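Local coordinates for protein member of DUF4221 family (Bacteroides vulgatus, PDB 3S9J) that is of unknown function but folds as a six-bladed beta-propeller of the DUF4221 family, at residues Y279-M285 and K302-V308; S238-M244 and N264-W268; I100-S104 and N115-Q119. All coordinates share one frame; numbering follows the deposited sequence.

Overall arrangement
Along the chain the contacts come in series: interaction 3 closes first, interaction 2 follows, and interaction 1 opens last. Interactions 1 and 2 are neighbours, with centres 9 Å apart, and meet in one four-stranded antiparallel sheet, where strand 266-273 of interaction 2 lies beside strand 278-284 of interaction 1. Interaction 3 belongs to another four-stranded sheet, on the opposite side of the chain's centre; its centre is about 34 Å from that of interaction 1 and 36 Å from that of interaction 2, and its atoms touch neither. Interactions 1 and 3 thus pair strands within two different propeller blades, while interaction 2 lays the loop after strand 231-235 against the first strand of the next blade.

Interaction 1 (Y279-M285 and K302-V308); sequences YYRFAEM and KEFSVIV
A methyl group of Val306 sits over the middle of the Phe282 ring: CG2 lies 3.7 Å from the ring centroid and 11° off its normal, a CH-pi contact. Val306 CG1 fills the neighbouring hollow, 3.8 Å from Tyr280 CB, so one branched residue packs against two aromatics. Beyond it, Val308 CG2 touches the Tyr280 ring at its edge. Phe282 and Phe304 point the same way side by side, CD2 to CD2 4.1 Å. On the other face the small Ala283 CB meets Ser305 OG at 3.4 Å, and the selenomethionine Met285, bent at chi2 and chi3, brings CE against that hydroxyl, which bonds to Glu318. Paired backbone bonds at Arg281-Ile307 and Ala283-Ser305, with N-H...O angles of 160-167°, fix the antiparallel register. At the end of the pairing, extended Lys302 crosses Glu284; its NZ salt-bridges OE1 at 2.7 Å, on the anti side but tilted well out of the carboxylate plane, and also bonds Asn262 O and Asn264 O. Arg266 salt-bridges OE1 too, while Tyr328 bonds OE2. The face carrying Phe282 and Val306, apolar along most of its length, thus ends in a buried charge cluster whose two cations would probably stabilise the ionised carboxylate.

Interaction 2 (S238-M244 and N264-W268); sequences SRYLKSM and NPRYW
The phenolic oxygen of Tyr267 is gripped from two directions. Ser238 N donates to Tyr267 OH at 2.8 Å with an N-H...O angle of 165°, and this donor lies near the ring plane. Tyr267 OH in turn gives its proton to a water 2.6 Å away, also at the ring edge; the same water donates to Lys242 O. One hydroxyl therefore joins two separate points of the 238-244 backbone, accepting at one and donating at the other. With CG anti to the carbonyl carbon (chi1 -63°), the Tyr267 ring extends toward the loop.

The loop's own shape is set by a type I turn from Ser238 to Leu241 and by an ST turn, in which Ser238 OG accepts from Tyr240 N at 3.0 Å. The same OG has an outside partner in Glu318. Apolar groups close the remainder of the contact. Leu241 divides its two methyls: CD2 presses on Pro265 CB at 3.6 Å, whereas CD1 approaches Tyr267 CZ at 3.9 Å. The selenomethionine Met244 makes an oblique Met-aromatic contact, its SE 5.0 Å from the Tyr267 ring centroid and 64° off the normal. A bend at its last torsion brings CE into van der Waals packing with Pro265 O at 3.6 Å, and CE also lies against Pro265 CB. Arg281 adds a cation-pi contact to the Tyr267 ring. Loop 238-244 follows strand 231-235 of one sheet and packs on the first strand of the next, an interblade connection of the beta-propeller fold.

Interaction 3 (I100-S104 and N115-Q119); sequences ISRLS and NYNFQ
Ser104 OG donates to Asn115 OD1 at 2.7 Å, in the carbonyl plane of the amide, linking the side chains of a non-hydrogen-bonded antiparallel pair. Arg102 flanks the same amide: its CD lies 3.5 Å from Asn115 OD1, and the guanidinium and amide planes are 33° apart. A water also bridges them, accepting from Arg102 NH1 at the guanidinium edge and donating to Asn115 OD1. The bend at chi3 (-65°) turns the arginine's end across the asparagine; Ile100 CD1 lies over one guanidinium face, offset toward its rim, and Asn115 ND2 over the other.

Next comes the backbone. Leu103 and Tyr116 form the hydrogen-bonded pair, with Tyr116 N to Leu103 O at 2.7 Å, and Tyr116 OH is held beyond the hairpin by Leu172 O. Phe118 N adds a nearly straight bond to Ser101 O, with an angle of 173° at the hydrogen, although the donor stands above the carbonyl plane.

Farther out, a water joins Ser101 OG to Gln119 NE2, and Asn117 ND2 donates to Gln119 OE1 at 2.9 Å. Ser101 and Arg102 together lie opposite the single residue Gln97, which makes a G1 beta bulge leading into strand 102-106. In this outer hairpin of a propeller blade, the side carrying Ser104 and Asn115 is polar, with Arg102 as its charged member. The chemistry implies one face bonded through ordered water, the other packed by Leu103 CD2 on Tyr116 CD1 at 4.1 Å.

Interaction 1 (Y279-M285 and K302-V308)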
loop_
_atom_site.group_PDB
_atom_site.type_symbol
_atom_site.label_atom_id
_atom_site.label_comp_id
_atom_site.label_asym_id
_atom_site.label_seq_id
_atom_site.Cartn_x
_atom_site.Cartn_y
_atom_site.Cartn_z
ATOM N N TYR A 279 -3.692 -9.692 11.217
ATOM C CA TYR A 279 -3.770 -8.516 10.357
ATOM C C TYR A 279 -3.513 -7.267 11.173
ATOM O O TYR A 279 -3.844 -7.212 12.358
ATOM C CB TYR A 279 -5.146 -8.398 9.702
ATOM C CG TYR A 279 -5.530 -9.586 8.861
ATOM C CD1 TYR A 279 -6.081 -10.732 9.452
ATOM C CD2 TYR A 279 -5.335 -9.576 7.477
ATOM C CE1 TYR A 279 -6.419 -11.852 8.667
ATOM C CE2 TYR A 279 -5.680 -10.674 6.694
ATOM C CZ TYR A 279 -6.212 -11.803 7.290
ATOM O OH TYR A 279 -6.549 -12.887 6.520
ATOM N N TYR A 280 -2.936 -6.266 10.523
ATOM C CA TYR A 280 -2.721 -4.946 11.107
ATOM C C TYR A 280 -3.494 -3.920 10.280
ATOM O O TYR A 280 -3.301 -3.830 9.060
ATOM C CB TYR A 280 -1.241 -4.568 11.116
ATOM C CG TYR A 280 -0.354 -5.587 11.766
ATOM C CD1 TYR A 280 -0.435 -5.838 13.122
ATOM C CD2 TYR A 280 0.598 -6.296 11.021
ATOM C CE1 TYR A 280 0.362 -6.801 13.731
ATOM C CE2 TYR A 280 1.415 -7.261 11.630
ATOM C CZ TYR A 280 1.300 -7.493 12.986
ATOM O OH TYR A 280 2.083 -8.459 13.599
ATOM N N ARG A 281 -4.340 -3.131 10.933
ATOM C CA ARG A 281 -4.970 -2.007 10.268
ATOM C C ARG A 281 -4.491 -0.707 10.906
ATOM O O ARG A 281 -4.595 -0.498 12.129
ATOM C CB ARG A 281 -6.499 -2.099 10.324
ATOM C CG ARG A 281 -7.155 -1.142 9.358
ATOM C CD ARG A 281 -8.675 -1.154 9.407
ATOM N NE ARG A 281 -9.207 -0.475 8.237
ATOM C CZ ARG A 281 -10.442 -0.025 8.094
ATOM N NH1 ARG A 281 -11.338 -0.146 9.083
ATOM N NH2 ARG A 281 -10.773 0.574 6.959
ATOM N N PHE A 282 -3.964 0.179 10.079
ATOM C CA PHE A 282 -3.481 1.469 10.560
ATOM C C PHE A 282 -4.642 2.477 10.552
ATOM O O PHE A 282 -5.460 2.479 9.627
ATOM C CB PHE A 282 -2.353 1.982 9.651
ATOM C CG PHE A 282 -1.016 1.287 9.853
ATOM C CD1 PHE A 282 -0.874 -0.076 9.611
ATOM C CD2 PHE A 282 0.092 1.994 10.266
ATOM C CE1 PHE A 282 0.351 -0.701 9.795
ATOM C CE2 PHE A 282 1.317 1.380 10.460
ATOM C CZ PHE A 282 1.451 0.013 10.203
ATOM N N ALA A 283 -4.687 3.345 11.563
ATOM C CA ALA A 283 -5.720 4.384 11.674
ATOM C C ALA A 283 -5.036 5.717 11.930
ATOM O O ALA A 283 -4.143 5.780 12.767
ATOM C CB ALA A 283 -6.654 4.046 12.823
ATOM N N GLU A 284 -5.442 6.752 11.196
ATOM C CA GLU A 284 -4.921 8.087 11.379
ATOM C C GLU A 284 -5.838 8.840 12.338
ATOM O O GLU A 284 -7.042 8.881 12.137
ATOM C CB GLU A 284 -4.841 8.829 10.044
ATOM C CG GLU A 284 -4.086 8.083 8.960
ATOM C CD GLU A 284 -3.784 8.907 7.708
ATOM O OE1 GLU A 284 -4.438 9.947 7.440
ATOM O OE2 GLU A 284 -2.844 8.505 6.977
HETATM N N MSE A 285 -5.247 9.454 13.356
HETATM C CA MSE A 285 -5.991 10.240 14.334
HETATM C C MSE A 285 -6.347 11.601 13.774
HETATM O O MSE A 285 -5.692 12.088 12.845
HETATM C CB MSE A 285 -5.176 10.415 15.597
HETATM C CG MSE A 285 -4.791 9.096 16.293
HETATM SE SE MSE A 285 -6.285 8.051 16.903
HETATM C CE MSE A 285 -6.439 6.753 15.462
ATOM N N LYS A 302 1.056 13.898 12.525
ATOM C CA LYS A 302 -0.218 13.184 12.639
ATOM C C LYS A 302 -0.044 11.911 13.468
ATOM O O LYS A 302 0.849 11.126 13.228
ATOM C CB LYS A 302 -0.841 12.896 11.261
ATOM C CG LYS A 302 -2.359 12.606 11.358
ATOM C CD LYS A 302 -2.990 12.518 9.964
ATOM C CE LYS A 302 -4.526 12.509 10.063
ATOM N NZ LYS A 302 -5.259 12.206 8.760
ATOM N N GLU A 303 -0.863 11.753 14.489
ATOM C CA GLU A 303 -0.805 10.550 15.306
ATOM C C GLU A 303 -1.532 9.417 14.612
ATOM O O GLU A 303 -2.352 9.649 13.704
ATOM C CB GLU A 303 -1.388 10.825 16.673
ATOM C CG GLU A 303 -0.579 11.872 17.425
ATOM C CD GLU A 303 -1.280 12.418 18.639
ATOM O OE1 GLU A 303 -2.521 12.634 18.576
ATOM O OE2 GLU A 303 -0.563 12.654 19.638
ATOM N N PHE A 304 -1.204 8.199 15.008
ATOM C CA PHE A 304 -1.841 7.018 14.425
ATOM C C PHE A 304 -1.898 5.874 15.404
ATOM O O PHE A 304 -1.282 5.898 16.479
ATOM C CB PHE A 304 -1.128 6.587 13.130
ATOM C CG PHE A 304 0.261 6.070 13.330
ATOM C CD1 PHE A 304 1.326 6.964 13.508
ATOM C CD2 PHE A 304 0.526 4.704 13.295
ATOM C CE1 PHE A 304 2.630 6.513 13.685
ATOM C CE2 PHE A 304 1.824 4.238 13.483
ATOM C CZ PHE A 304 2.880 5.156 13.671
ATOM N N SER A 305 -2.694 4.873 15.061
ATOM C CA SER A 305 -2.730 3.654 15.803
ATOM C C SER A 305 -2.630 2.477 14.848
ATOM O O SER A 305 -2.823 2.613 13.644
ATOM C CB SER A 305 -4.017 3.552 16.636
ATOM O OG SER A 305 -5.158 3.417 15.817
ATOM N N VAL A 306 -2.364 1.314 15.427
ATOM C CA VAL A 306 -2.429 0.049 14.707
ATOM C C VAL A 306 -3.317 -0.911 15.456
ATOM O O VAL A 306 -3.072 -1.225 16.632
ATOM C CB VAL A 306 -1.040 -0.565 14.523
ATOM C CG1 VAL A 306 -1.164 -1.919 13.808
ATOM C CG2 VAL A 306 -0.124 0.411 13.725
ATOM N N ILE A 307 -4.380 -1.324 14.778
ATOM C CA ILE A 307 -5.321 -2.323 15.259
ATOM C C ILE A 307 -4.810 -3.707 14.846
ATOM O O ILE A 307 -4.447 -3.910 13.689
ATOM C CB ILE A 307 -6.715 -2.111 14.626
ATOM C CG1 ILE A 307 -7.232 -0.688 14.891
ATOM C CG2 ILE A 307 -7.665 -3.212 15.079
ATOM C CD1 ILE A 307 -8.260 -0.157 13.879
ATOM N N VAL A 308 -4.788 -4.646 15.783
ATOM C CA VAL A 308 -4.401 -6.023 15.513
ATOM C C VAL A 308 -5.659 -6.899 15.465
ATOM O O VAL A 308 -6.455 -6.884 16.393
ATOM C CB VAL A 308 -3.425 -6.570 16.579
ATOM C CG1 VAL A 308 -3.007 -8.006 16.218
ATOM C CG2 VAL A 308 -2.184 -5.664 16.695
#

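Interaction 2 (S238-M244 and N264-W268)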
loop_
_atom_site.group_PDB
_atom_site.type_symbol
_atom_site.label_atom_id
_atom_site.label_comp_id
_atom_site.label_asym_id
_atom_site.label_seq_id
_atom_site.Cartn_x
_atom_site.Cartn_y
_atom_site.Cartn_z
ATOM N N SER A 238 -11.230 1.639 14.991
ATOM C CA SER A 238 -10.370 2.093 16.080
ATOM C C SER A 238 -11.199 2.530 17.304
ATOM O O SER A 238 -12.193 3.251 17.150
ATOM C CB SER A 238 -9.567 3.304 15.645
ATOM O OG SER A 238 -8.899 3.879 16.759
ATOM N N ARG A 239 -10.750 2.125 18.498
ATOM C CA ARG A 239 -11.417 2.575 19.726
ATOM C C ARG A 239 -11.251 4.077 19.972
ATOM O O ARG A 239 -11.970 4.635 20.787
ATOM C CB ARG A 239 -10.943 1.774 20.949
ATOM C CG ARG A 239 -9.486 2.000 21.368
ATOM C CD ARG A 239 -8.934 0.728 22.039
ATOM N NE ARG A 239 -8.984 -0.423 21.132
ATOM C CZ ARG A 239 -8.877 -1.697 21.502
ATOM N NH1 ARG A 239 -8.711 -2.020 22.774
ATOM N NH2 ARG A 239 -8.938 -2.652 20.584
ATOM N N TYR A 240 -10.341 4.733 19.255
ATOM C CA TYR A 240 -10.071 6.145 19.457
ATOM C C TYR A 240 -10.827 7.036 18.497
ATOM O O TYR A 240 -10.799 8.233 18.671
ATOM C CB TYR A 240 -8.568 6.418 19.337
ATOM C CG TYR A 240 -7.779 5.570 20.292
ATOM C CD1 TYR A 240 -7.881 5.783 21.664
ATOM C CD2 TYR A 240 -6.950 4.535 19.843
ATOM C CE1 TYR A 240 -7.201 5.012 22.566
ATOM C CE2 TYR A 240 -6.259 3.735 20.762
ATOM C CZ TYR A 240 -6.381 3.998 22.124
ATOM O OH TYR A 240 -5.716 3.240 23.061
ATOM N N LEU A 241 -11.525 6.446 17.520
ATOM C CA LEU A 241 -12.230 7.202 16.478
ATOM C C LEU A 241 -13.725 6.984 16.517
ATOM O O LEU A 241 -14.207 5.894 16.793
ATOM C CB LEU A 241 -11.753 6.784 15.068
ATOM C CG LEU A 241 -10.273 6.977 14.747
ATOM C CD1 LEU A 241 -9.985 6.475 13.326
ATOM C CD2 LEU A 241 -9.876 8.448 14.951
ATOM N N LYS A 242 -14.446 8.042 16.199
ATOM C CA LYS A 242 -15.881 7.991 15.977
ATOM C C LYS A 242 -16.133 7.067 14.780
ATOM O O LYS A 242 -15.322 7.031 13.842
ATOM C CB LYS A 242 -16.327 9.420 15.652
ATOM C CG LYS A 242 -17.778 9.683 15.697
ATOM C CD LYS A 242 -18.068 11.120 15.224
ATOM C CE LYS A 242 -19.556 11.428 15.284
ATOM N NZ LYS A 242 -19.998 11.402 16.689
ATOM N N SER A 243 -17.236 6.336 14.802
ATOM C CA SER A 243 -17.619 5.504 13.654
ATOM C C SER A 243 -17.737 6.357 12.400
ATOM O O SER A 243 -18.183 7.504 12.466
ATOM C CB SER A 243 -18.924 4.754 13.936
ATOM O OG SER A 243 -19.378 4.122 12.765
HETATM N N MSE A 244 -17.293 5.825 11.253
HETATM C CA MSE A 244 -17.310 6.599 10.010
HETATM C C MSE A 244 -17.750 5.820 8.778
HETATM O O MSE A 244 -17.653 4.574 8.711
HETATM C CB MSE A 244 -15.921 7.207 9.748
HETATM C CG MSE A 244 -14.848 6.214 9.420
HETATM SE SE MSE A 244 -13.138 7.048 8.931
HETATM C CE MSE A 244 -12.728 7.801 10.595
ATOM N N ASN A 264 -8.311 14.911 8.306
ATOM C CA ASN A 264 -9.387 14.195 9.018
ATOM C C ASN A 264 -8.964 12.771 9.381
ATOM O O ASN A 264 -8.067 12.171 8.724
ATOM C CB ASN A 264 -10.649 14.189 8.180
ATOM C CG ASN A 264 -11.429 15.518 8.263
ATOM O OD1 ASN A 264 -11.203 16.313 9.148
ATOM N ND2 ASN A 264 -12.356 15.724 7.336
ATOM N N PRO A 265 -9.577 12.202 10.432
ATOM C CA PRO A 265 -9.270 10.805 10.732
ATOM C C PRO A 265 -9.686 9.866 9.605
ATOM O O PRO A 265 -10.653 10.135 8.899
ATOM C CB PRO A 265 -10.097 10.527 12.016
ATOM C CG PRO A 265 -11.208 11.509 11.946
ATOM C CD PRO A 265 -10.630 12.741 11.320
ATOM N N ARG A 266 -8.930 8.793 9.404
ATOM C CA ARG A 266 -9.262 7.788 8.407
ATOM C C ARG A 266 -8.387 6.594 8.637
ATOM O O ARG A 266 -7.380 6.666 9.359
ATOM C CB ARG A 266 -9.033 8.292 6.982
ATOM C CG ARG A 266 -7.614 8.696 6.654
ATOM C CD ARG A 266 -7.495 9.030 5.164
ATOM N NE ARG A 266 -6.260 9.754 4.850
ATOM C CZ ARG A 266 -6.000 10.328 3.670
ATOM N NH1 ARG A 266 -6.871 10.268 2.671
ATOM N NH2 ARG A 266 -4.861 10.991 3.492
ATOM N N TYR A 267 -8.765 5.490 8.015
ATOM C CA TYR A 267 -7.934 4.303 8.044
ATOM C C TYR A 267 -6.902 4.405 6.916
ATOM O O TYR A 267 -7.041 5.206 5.974
ATOM C CB TYR A 267 -8.792 3.020 7.973
ATOM C CG TYR A 267 -9.669 2.992 9.202
ATOM C CD1 TYR A 267 -9.155 2.545 10.410
ATOM C CD2 TYR A 267 -10.920 3.568 9.199
ATOM C CE1 TYR A 267 -9.896 2.610 11.580
ATOM C CE2 TYR A 267 -11.683 3.625 10.377
ATOM C CZ TYR A 267 -11.154 3.156 11.553
ATOM O OH TYR A 267 -11.890 3.226 12.720
ATOM N N TRP A 268 -5.845 3.599 7.040
ATOM C CA TRP A 268 -4.795 3.565 6.015
ATOM C C TRP A 268 -4.496 2.095 5.681
ATOM O O TRP A 268 -5.421 1.405 5.258
ATOM C CB TRP A 268 -3.572 4.424 6.390
ATOM C CG TRP A 268 -2.750 4.841 5.201
ATOM C CD1 TRP A 268 -1.471 4.471 4.912
ATOM C CD2 TRP A 268 -3.165 5.698 4.147
ATOM N NE1 TRP A 268 -1.063 5.054 3.745
ATOM C CE2 TRP A 268 -2.087 5.804 3.243
ATOM C CE3 TRP A 268 -4.356 6.378 3.857
ATOM C CZ2 TRP A 268 -2.151 6.575 2.102
ATOM C CZ3 TRP A 268 -4.409 7.151 2.698
ATOM C CH2 TRP A 268 -3.310 7.238 1.835
HETATM O O HOH W 1 -14.077 4.672 12.676
#

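Interaction 3 (I100-S104 and N115-Q119)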
loop_
_atom_site.group_PDB
_atom_site.type_symbol
_atom_site.label_atom_id
_atom_site.label_comp_id
_atom_site.label_asym_id
_atom_site.label_seq_id
_atom_site.Cartn_x
_atom_site.Cartn_y
_atom_site.Cartn_z
ATOM N N ILE A 100 2.304 5.250 -19.361
ATOM C CA ILE A 100 2.302 4.697 -20.694
ATOM C C ILE A 100 1.412 3.427 -20.827
ATOM O O ILE A 100 1.538 2.689 -21.802
ATOM C CB ILE A 100 3.750 4.412 -21.228
ATOM C CG1 ILE A 100 4.499 3.410 -20.334
ATOM C CG2 ILE A 100 4.562 5.730 -21.402
ATOM C CD1 ILE A 100 5.726 2.817 -21.013
ATOM N N SER A 101 0.530 3.212 -19.855
ATOM C CA SER A 101 -0.411 2.099 -19.868
ATOM C C SER A 101 0.289 0.742 -20.044
ATOM O O SER A 101 -0.147 -0.088 -20.848
ATOM C CB SER A 101 -1.448 2.339 -20.973
ATOM O OG SER A 101 -2.306 3.426 -20.579
ATOM N N ARG A 102 1.374 0.517 -19.314
ATOM C CA ARG A 102 2.188 -0.681 -19.526
ATOM C C ARG A 102 2.538 -1.341 -18.203
ATOM O O ARG A 102 2.910 -0.663 -17.241
ATOM C CB ARG A 102 3.478 -0.339 -20.288
ATOM C CG ARG A 102 4.386 -1.519 -20.607
ATOM C CD ARG A 102 5.666 -1.095 -21.324
ATOM N NE ARG A 102 5.368 -0.550 -22.638
ATOM C CZ ARG A 102 6.226 0.096 -23.441
ATOM N NH1 ARG A 102 7.500 0.291 -23.123
ATOM N NH2 ARG A 102 5.790 0.550 -24.610
ATOM N N LEU A 103 2.397 -2.668 -18.175
ATOM C CA LEU A 103 2.986 -3.512 -17.159
ATOM C C LEU A 103 4.184 -4.224 -17.789
ATOM O O LEU A 103 4.132 -4.604 -18.954
ATOM C CB LEU A 103 1.938 -4.529 -16.698
ATOM C CG LEU A 103 2.295 -5.599 -15.688
ATOM C CD1 LEU A 103 2.331 -5.004 -14.304
ATOM C CD2 LEU A 103 1.236 -6.671 -15.778
ATOM N N SER A 104 5.270 -4.419 -17.037
ATOM C CA SER A 104 6.438 -5.130 -17.583
ATOM C C SER A 104 6.995 -6.139 -16.576
ATOM O O SER A 104 6.937 -5.907 -15.365
ATOM C CB SER A 104 7.562 -4.177 -17.987
ATOM O OG SER A 104 7.167 -3.197 -18.934
ATOM N N ASN A 115 6.783 -6.893 -22.144
ATOM C CA ASN A 115 5.958 -5.693 -21.940
ATOM C C ASN A 115 4.504 -6.064 -22.219
ATOM O O ASN A 115 4.241 -6.828 -23.153
ATOM C CB ASN A 115 6.351 -4.600 -22.916
ATOM C CG ASN A 115 7.681 -3.976 -22.597
ATOM O OD1 ASN A 115 7.995 -3.676 -21.438
ATOM N ND2 ASN A 115 8.452 -3.712 -23.645
ATOM N N TYR A 116 3.577 -5.565 -21.417
ATOM C CA TYR A 116 2.160 -5.744 -21.617
ATOM C C TYR A 116 1.465 -4.388 -21.680
ATOM O O TYR A 116 1.612 -3.574 -20.791
ATOM C CB TYR A 116 1.517 -6.496 -20.469
ATOM C CG TYR A 116 2.159 -7.810 -20.098
ATOM C CD1 TYR A 116 3.180 -7.856 -19.159
ATOM C CD2 TYR A 116 1.702 -9.012 -20.634
ATOM C CE1 TYR A 116 3.775 -9.049 -18.791
ATOM C CE2 TYR A 116 2.275 -10.225 -20.249
ATOM C CZ TYR A 116 3.316 -10.241 -19.329
ATOM O OH TYR A 116 3.888 -11.416 -18.935
ATOM N N ASN A 117 0.625 -4.194 -22.686
ATOM C CA ASN A 117 -0.308 -3.073 -22.694
ATOM C C ASN A 117 -1.442 -3.360 -21.737
ATOM O O ASN A 117 -2.025 -4.445 -21.761
ATOM C CB ASN A 117 -0.832 -2.846 -24.115
ATOM C CG ASN A 117 -1.832 -1.709 -24.210
ATOM O OD1 ASN A 117 -1.486 -0.557 -23.953
ATOM N ND2 ASN A 117 -3.089 -2.027 -24.573
ATOM N N PHE A 118 -1.762 -2.410 -20.861
ATOM C CA PHE A 118 -2.846 -2.618 -19.888
ATOM C C PHE A 118 -3.802 -1.436 -20.010
ATOM O O PHE A 118 -3.505 -0.307 -19.610
ATOM C CB PHE A 118 -2.324 -2.779 -18.439
ATOM C CG PHE A 118 -3.325 -3.391 -17.437
ATOM C CD1 PHE A 118 -4.625 -2.908 -17.293
ATOM C CD2 PHE A 118 -2.907 -4.372 -16.544
ATOM C CE1 PHE A 118 -5.487 -3.432 -16.336
ATOM C CE2 PHE A 118 -3.760 -4.906 -15.585
ATOM C CZ PHE A 118 -5.064 -4.435 -15.479
ATOM N N GLN A 119 -4.954 -1.715 -20.597
ATOM C CA GLN A 119 -6.030 -0.734 -20.738
ATOM C C GLN A 119 -7.287 -1.487 -20.399
ATOM O O GLN A 119 -7.264 -2.724 -20.226
ATOM C CB GLN A 119 -6.099 -0.231 -22.182
ATOM C CG GLN A 119 -4.904 0.622 -22.584
ATOM C CD GLN A 119 -4.910 0.944 -24.082
ATOM O OE1 GLN A 119 -5.016 0.052 -24.940
ATOM N NE2 GLN A 119 -4.791 2.226 -24.400
HETATM O O HOH W 2 0.864 0.572 -23.655
HETATM O O HOH W 3 -3.959 2.302 -18.918
HETATM O O HOH W 4 -3.924 4.145 -22.721
HETATM O O HOH W 5 8.918 -1.010 -21.050
#